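Local coordinates for protein putative thioesterase (Escherichia coli, PDB 5UGZ) that probably acts as a type II thioesterase that hydrolytically releases intermediates from the assembly line of colibactin biosynthesis, at residues D78-Q81 / Q82-K85; V249-T252 / I253-E257. One frame throughout, in Å; residues are numbered along the deposited sequence.

Contact 1: residues D78-Q81 / Q82-K85; sequences DLYQ and QFVK
Gln-82 reaches back one helical turn and gives the carbonyl of Asp-78 a second donor: its NE2 lies 3.2 Å from Asp-78 O, with an N-H...O angle of 152°, beside a weak bond from Gln-82 N to the same oxygen. The fold-back follows from CG standing beside the backbone N (chi1 -49°) and a further bend at chi2. Asp-78 O falls near the plane of the Gln-82 amide, whereas NE2 itself stands 34° out of the plane of the Asp-78 carbonyl. Lys-85 NZ is hydrogen-bonded to Gln-82 OE1 at 2.6 Å, above the carbonyl plane, and bonds at both ends probably limit the turning of the amide.

On the neighbouring flank, Val-84 CG1 lies over one face of the Tyr-80 ring, a CH-pi contact 3.6 Å from the centroid and displaced toward the phenol end. Tyr-80 OH is hydrogen-bonded to His-116 NE2, and the ring also packs on helix 99-113.

Gln-81 lies side by side with Val-84, pointing the same way, its OE1 3.7 Å from Val-84 CG2. Lys-85 CG lies 3.1 Å from Gln-81 O.

Val-84 N still bonds Tyr-80 O at 3.0 Å, yet Val-84 is the first residue to leave helical torsions. Side-chain packing and a side-chain-to-carbonyl bond, both i to i+4, thus mark the C-terminal end of helix 72-83, which flanks the central sheet of an alpha/beta-hydrolase fold.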
loop_
_atom_site.group_PDB
_atom_site.type_symbol
_atom_site.label_atom_id
_atom_site.label_comp_id
_atom_site.label_asym_id
_atom_site.label_seq_id
_atom_site.Cartn_x
_atom_site.Cartn_y
_atom_site.Cartn_z
ATOM N N ASP A 78 8.886 11.943 0.819
ATOM C CA ASP A 78 9.090 11.769 -0.618
ATOM C C ASP A 78 7.759 11.624 -1.351
ATOM O O ASP A 78 7.519 12.299 -2.354
ATOM C CB ASP A 78 9.996 10.553 -0.835
ATOM C CG ASP A 78 10.274 10.243 -2.298
ATOM O OD1 ASP A 78 11.035 10.993 -2.943
ATOM O OD2 ASP A 78 9.776 9.201 -2.776
ATOM N N LEU A 79 6.868 10.760 -0.853
ATOM C CA LEU A 79 5.571 10.564 -1.516
ATOM C C LEU A 79 4.680 11.800 -1.411
ATOM O O LEU A 79 3.972 12.138 -2.367
ATOM C CB LEU A 79 4.852 9.353 -0.939
ATOM C CG LEU A 79 5.427 8.029 -1.419
ATOM C CD1 LEU A 79 4.714 6.890 -0.724
ATOM C CD2 LEU A 79 5.324 7.908 -2.920
ATOM N N TYR A 80 4.701 12.494 -0.265
ATOM C CA TYR A 80 3.948 13.734 -0.156
ATOM C C TYR A 80 4.322 14.715 -1.259
ATOM O O TYR A 80 3.450 15.400 -1.807
ATOM C CB TYR A 80 4.160 14.379 1.206
ATOM C CG TYR A 80 3.390 15.676 1.301
ATOM C CD1 TYR A 80 2.002 15.673 1.453
ATOM C CD2 TYR A 80 4.036 16.904 1.189
ATOM C CE1 TYR A 80 1.287 16.860 1.515
ATOM C CE2 TYR A 80 3.319 18.087 1.250
ATOM C CZ TYR A 80 1.946 18.050 1.417
ATOM O OH TYR A 80 1.228 19.215 1.478
ATOM N N GLN A 81 5.617 14.819 -1.588
ATOM C CA GLN A 81 6.023 15.673 -2.703
ATOM C C GLN A 81 5.389 15.202 -4.011
ATOM O O GLN A 81 5.051 16.017 -4.881
ATOM C CB GLN A 81 7.555 15.708 -2.826
ATOM C CG GLN A 81 8.281 16.447 -1.712
ATOM C CD GLN A 81 7.696 17.820 -1.438
ATOM O OE1 GLN A 81 6.986 18.390 -2.276
ATOM N NE2 GLN A 81 7.977 18.355 -0.255
ATOM N N GLN A 82 5.235 13.889 -4.179
ATOM C CA GLN A 82 4.510 13.379 -5.340
ATOM C C GLN A 82 3.043 13.783 -5.275
ATOM O O GLN A 82 2.493 14.349 -6.227
ATOM C CB GLN A 82 4.644 11.859 -5.413
ATOM C CG GLN A 82 6.061 11.350 -5.284
ATOM C CD GLN A 82 7.006 12.131 -6.137
ATOM O OE1 GLN A 82 6.759 12.316 -7.330
ATOM N NE2 GLN A 82 8.089 12.634 -5.532
ATOM N N PHE A 83 2.408 13.498 -4.138
ATOM C CA PHE A 83 1.009 13.828 -3.901
ATOM C C PHE A 83 0.683 15.255 -4.326
ATOM O O PHE A 83 -0.317 15.483 -5.018
ATOM C CB PHE A 83 0.720 13.590 -2.413
ATOM C CG PHE A 83 -0.600 14.119 -1.931
ATOM C CD1 PHE A 83 -1.767 13.402 -2.129
ATOM C CD2 PHE A 83 -0.662 15.314 -1.240
ATOM C CE1 PHE A 83 -2.952 13.874 -1.668
ATOM C CE2 PHE A 83 -1.857 15.791 -0.779
ATOM C CZ PHE A 83 -2.997 15.077 -0.995
ATOM N N VAL A 84 1.530 16.225 -3.955
ATOM C CA VAL A 84 1.215 17.636 -4.175
ATOM C C VAL A 84 1.551 18.056 -5.598
ATOM O O VAL A 84 1.527 19.244 -5.922
ATOM C CB VAL A 84 1.929 18.552 -3.163
ATOM C CG1 VAL A 84 1.485 18.225 -1.748
ATOM C CG2 VAL A 84 3.435 18.461 -3.298
ATOM N N LYS A 85 1.860 17.092 -6.460
ATOM C CA LYS A 85 1.999 17.391 -7.879
ATOM C C LYS A 85 0.666 17.370 -8.614
ATOM O O LYS A 85 0.576 17.919 -9.718
ATOM C CB LYS A 85 2.978 16.407 -8.537
ATOM C CG LYS A 85 4.336 16.402 -7.869
ATOM C CD LYS A 85 5.442 16.626 -8.869
ATOM C CE LYS A 85 5.765 15.341 -9.601
ATOM N NZ LYS A 85 6.637 14.458 -8.782
#

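Contact 2: residues V249-T252 / I253-E257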
loop_
_atom_site.group_PDB
_atom_site.type_symbol
_atom_site.label_atom_id
_atom_site.label_comp_id
_atom_site.label_asym_id
_atom_site.label_seq_id
_atom_site.Cartn_x
_atom_site.Cartn_y
_atom_site.Cartn_z
ATOM N N VAL A 249 -13.453 -0.909 -4.570
ATOM C CA VAL A 249 -13.115 0.512 -4.522
ATOM C C VAL A 249 -14.229 1.329 -5.150
ATOM O O VAL A 249 -14.633 2.371 -4.616
ATOM C CB VAL A 249 -11.757 0.781 -5.212
ATOM C CG1 VAL A 249 -11.547 2.258 -5.426
ATOM C CG2 VAL A 249 -10.616 0.225 -4.384
ATOM N N ASN A 250 -14.748 0.862 -6.295
ATOM C CA ASN A 250 -15.817 1.575 -6.996
ATOM C C ASN A 250 -17.064 1.693 -6.126
ATOM O O ASN A 250 -17.659 2.768 -6.026
ATOM C CB ASN A 250 -16.155 0.866 -8.314
ATOM C CG ASN A 250 -15.098 1.083 -9.404
ATOM O OD1 ASN A 250 -14.254 1.978 -9.318
ATOM N ND2 ASN A 250 -15.161 0.260 -10.448
ATOM N N GLN A 251 -17.462 0.589 -5.488
ATOM C CA GLN A 251 -18.668 0.535 -4.662
ATOM C C GLN A 251 -18.517 1.316 -3.365
ATOM O O GLN A 251 -19.504 1.841 -2.838
ATOM C CB GLN A 251 -18.998 -0.918 -4.345
ATOM C CG GLN A 251 -19.838 -1.086 -3.108
ATOM C CD GLN A 251 -19.762 -2.481 -2.562
ATOM O OE1 GLN A 251 -18.700 -2.958 -2.180
ATOM N NE2 GLN A 251 -20.891 -3.153 -2.532
ATOM N N THR A 252 -17.299 1.382 -2.828
ATOM C CA THR A 252 -17.029 2.216 -1.660
ATOM C C THR A 252 -17.225 3.693 -1.976
ATOM O O THR A 252 -17.859 4.431 -1.208
ATOM C CB THR A 252 -15.607 1.965 -1.180
ATOM O OG1 THR A 252 -15.469 0.575 -0.880
ATOM C CG2 THR A 252 -15.301 2.808 0.063
ATOM N N ILE A 253 -16.681 4.133 -3.111
ATOM C CA ILE A 253 -16.766 5.530 -3.520
ATOM C C ILE A 253 -18.179 5.877 -3.978
ATOM O O ILE A 253 -18.719 6.935 -3.634
ATOM C CB ILE A 253 -15.719 5.805 -4.612
ATOM C CG1 ILE A 253 -14.316 5.726 -3.999
ATOM C CG2 ILE A 253 -15.970 7.164 -5.282
ATOM C CD1 ILE A 253 -13.204 5.989 -4.964
ATOM N N GLU A 254 -18.798 4.996 -4.768
ATOM C CA GLU A 254 -20.180 5.221 -5.178
ATOM C C GLU A 254 -21.096 5.319 -3.962
ATOM O O GLU A 254 -22.024 6.131 -3.939
ATOM C CB GLU A 254 -20.604 4.103 -6.142
ATOM C CG GLU A 254 -22.085 3.785 -6.205
ATOM C CD GLU A 254 -22.861 4.751 -7.080
ATOM O OE1 GLU A 254 -22.365 5.883 -7.275
ATOM O OE2 GLU A 254 -23.964 4.382 -7.564
ATOM N N SER A 255 -20.822 4.528 -2.927
ATOM C CA SER A 255 -21.665 4.543 -1.737
ATOM C C SER A 255 -21.493 5.822 -0.927
ATOM O O SER A 255 -22.435 6.247 -0.246
ATOM C CB SER A 255 -21.366 3.319 -0.871
ATOM O OG SER A 255 -21.724 2.128 -1.542
ATOM N N LEU A 256 -20.297 6.440 -0.976
ATOM C CA LEU A 256 -20.031 7.701 -0.294
ATOM C C LEU A 256 -20.576 8.900 -1.056
ATOM O O LEU A 256 -20.877 9.931 -0.454
ATOM C CB LEU A 256 -18.527 7.878 -0.087
ATOM C CG LEU A 256 -17.920 7.048 1.027
ATOM C CD1 LEU A 256 -16.411 7.043 0.937
ATOM C CD2 LEU A 256 -18.375 7.605 2.333
ATOM N N GLU A 257 -20.716 8.794 -2.372
ATOM C CA GLU A 257 -21.342 9.875 -3.125
ATOM C C GLU A 257 -22.849 9.976 -2.866
ATOM O O GLU A 257 -23.454 11.018 -3.165
ATOM C CB GLU A 257 -21.031 9.668 -4.607
ATOM C CG GLU A 257 -19.528 9.588 -4.825
ATOM C CD GLU A 257 -19.117 9.404 -6.272
ATOM O OE1 GLU A 257 -19.836 8.679 -6.996
ATOM O OE2 GLU A 257 -18.069 9.979 -6.677
#
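Ile-253 and Val-249 stand one helical turn apart and run alongside each other, their branches meeting where Ile-253 CD1 comes 4.1 Å from Val-249 CG1. The isoleucine chain is extended, with CG1 opposite the carbonyl carbon (chi1 -69°) and CD1 continuing straight on, which carries it back along the turn. Its CG1 also rests 3.4 Å from Val-249 O, the oxygen that accepts the bond from Ile-253 N. Beyond this pair, Ile-253 touches Ile-50 of strand 50-54 and Val-249 touches Phe-123 of strand 121-125. An alanine here would lack both CG2 and the CG1-CD1 arm, which would probably leave a gap between Val-249 and Ile-50.

The polar flank is organised round Gln-251 O, which takes two donors from one residue. Ser-255 OG lies 2.6 Å away, nearly in line with the C=O bond, while Ser-255 N lies 3.0 Å away and well above the carbonyl plane. Placing OG beside the backbone N (chi1 -65°) makes this double grip possible. Gln-251 passes Ser-255 OG with its CG at 4.0 Å, and its extended chain, CG anti to the backbone N, carries OE1 to Arg-226.

Thr-252 repeats the serine's pattern one turn earlier, its OG1 bonding Tyr-248 O. The Thr-252 side chain, with CG2 anti to the backbone N, packs on Ala-121 and Phe-123. Leu-256 follows, with CG 3.4 Å from Thr-252 O. Asn-250, by contrast, spans Val-45 O and Ser-47 N with its two amide atoms.

Serine and threonine hydroxyls bonded to the i-4 carbonyl are a common intrahelical feature. Val-249, Thr-252, Ile-253 and Leu-256 meet strands or nearby loops while Glu-254 and Ser-255 are exposed, making helix 242-259 amphipathic, as expected of a helix covering the sheet of an alpha/beta-hydrolase fold.

How the contacts relate
Contact 1 closes well before contact 2 opens along the chain: the first lies on helix 72-83, the second on helix 242-259, near the C-terminus. Their centres are 25 Å apart and their nearest atoms about 13 Å, so they do not touch. What they share is the six-stranded parallel sheet, ordered 50-54, 24-29, 91-97, 121-125, 198-203, 225-230. Residues 78-85 reach Tyr-27 of strand 24-29 and helix 99-113, whereas residues 249-257 pack on strands 50-54 and 121-125. An early and a late helix thus both cover one sheet, as is usual in alpha/beta-hydrolase folds. Contact 1 has a side chain, Leu-79, near but not touching the probable nucleophile elbow.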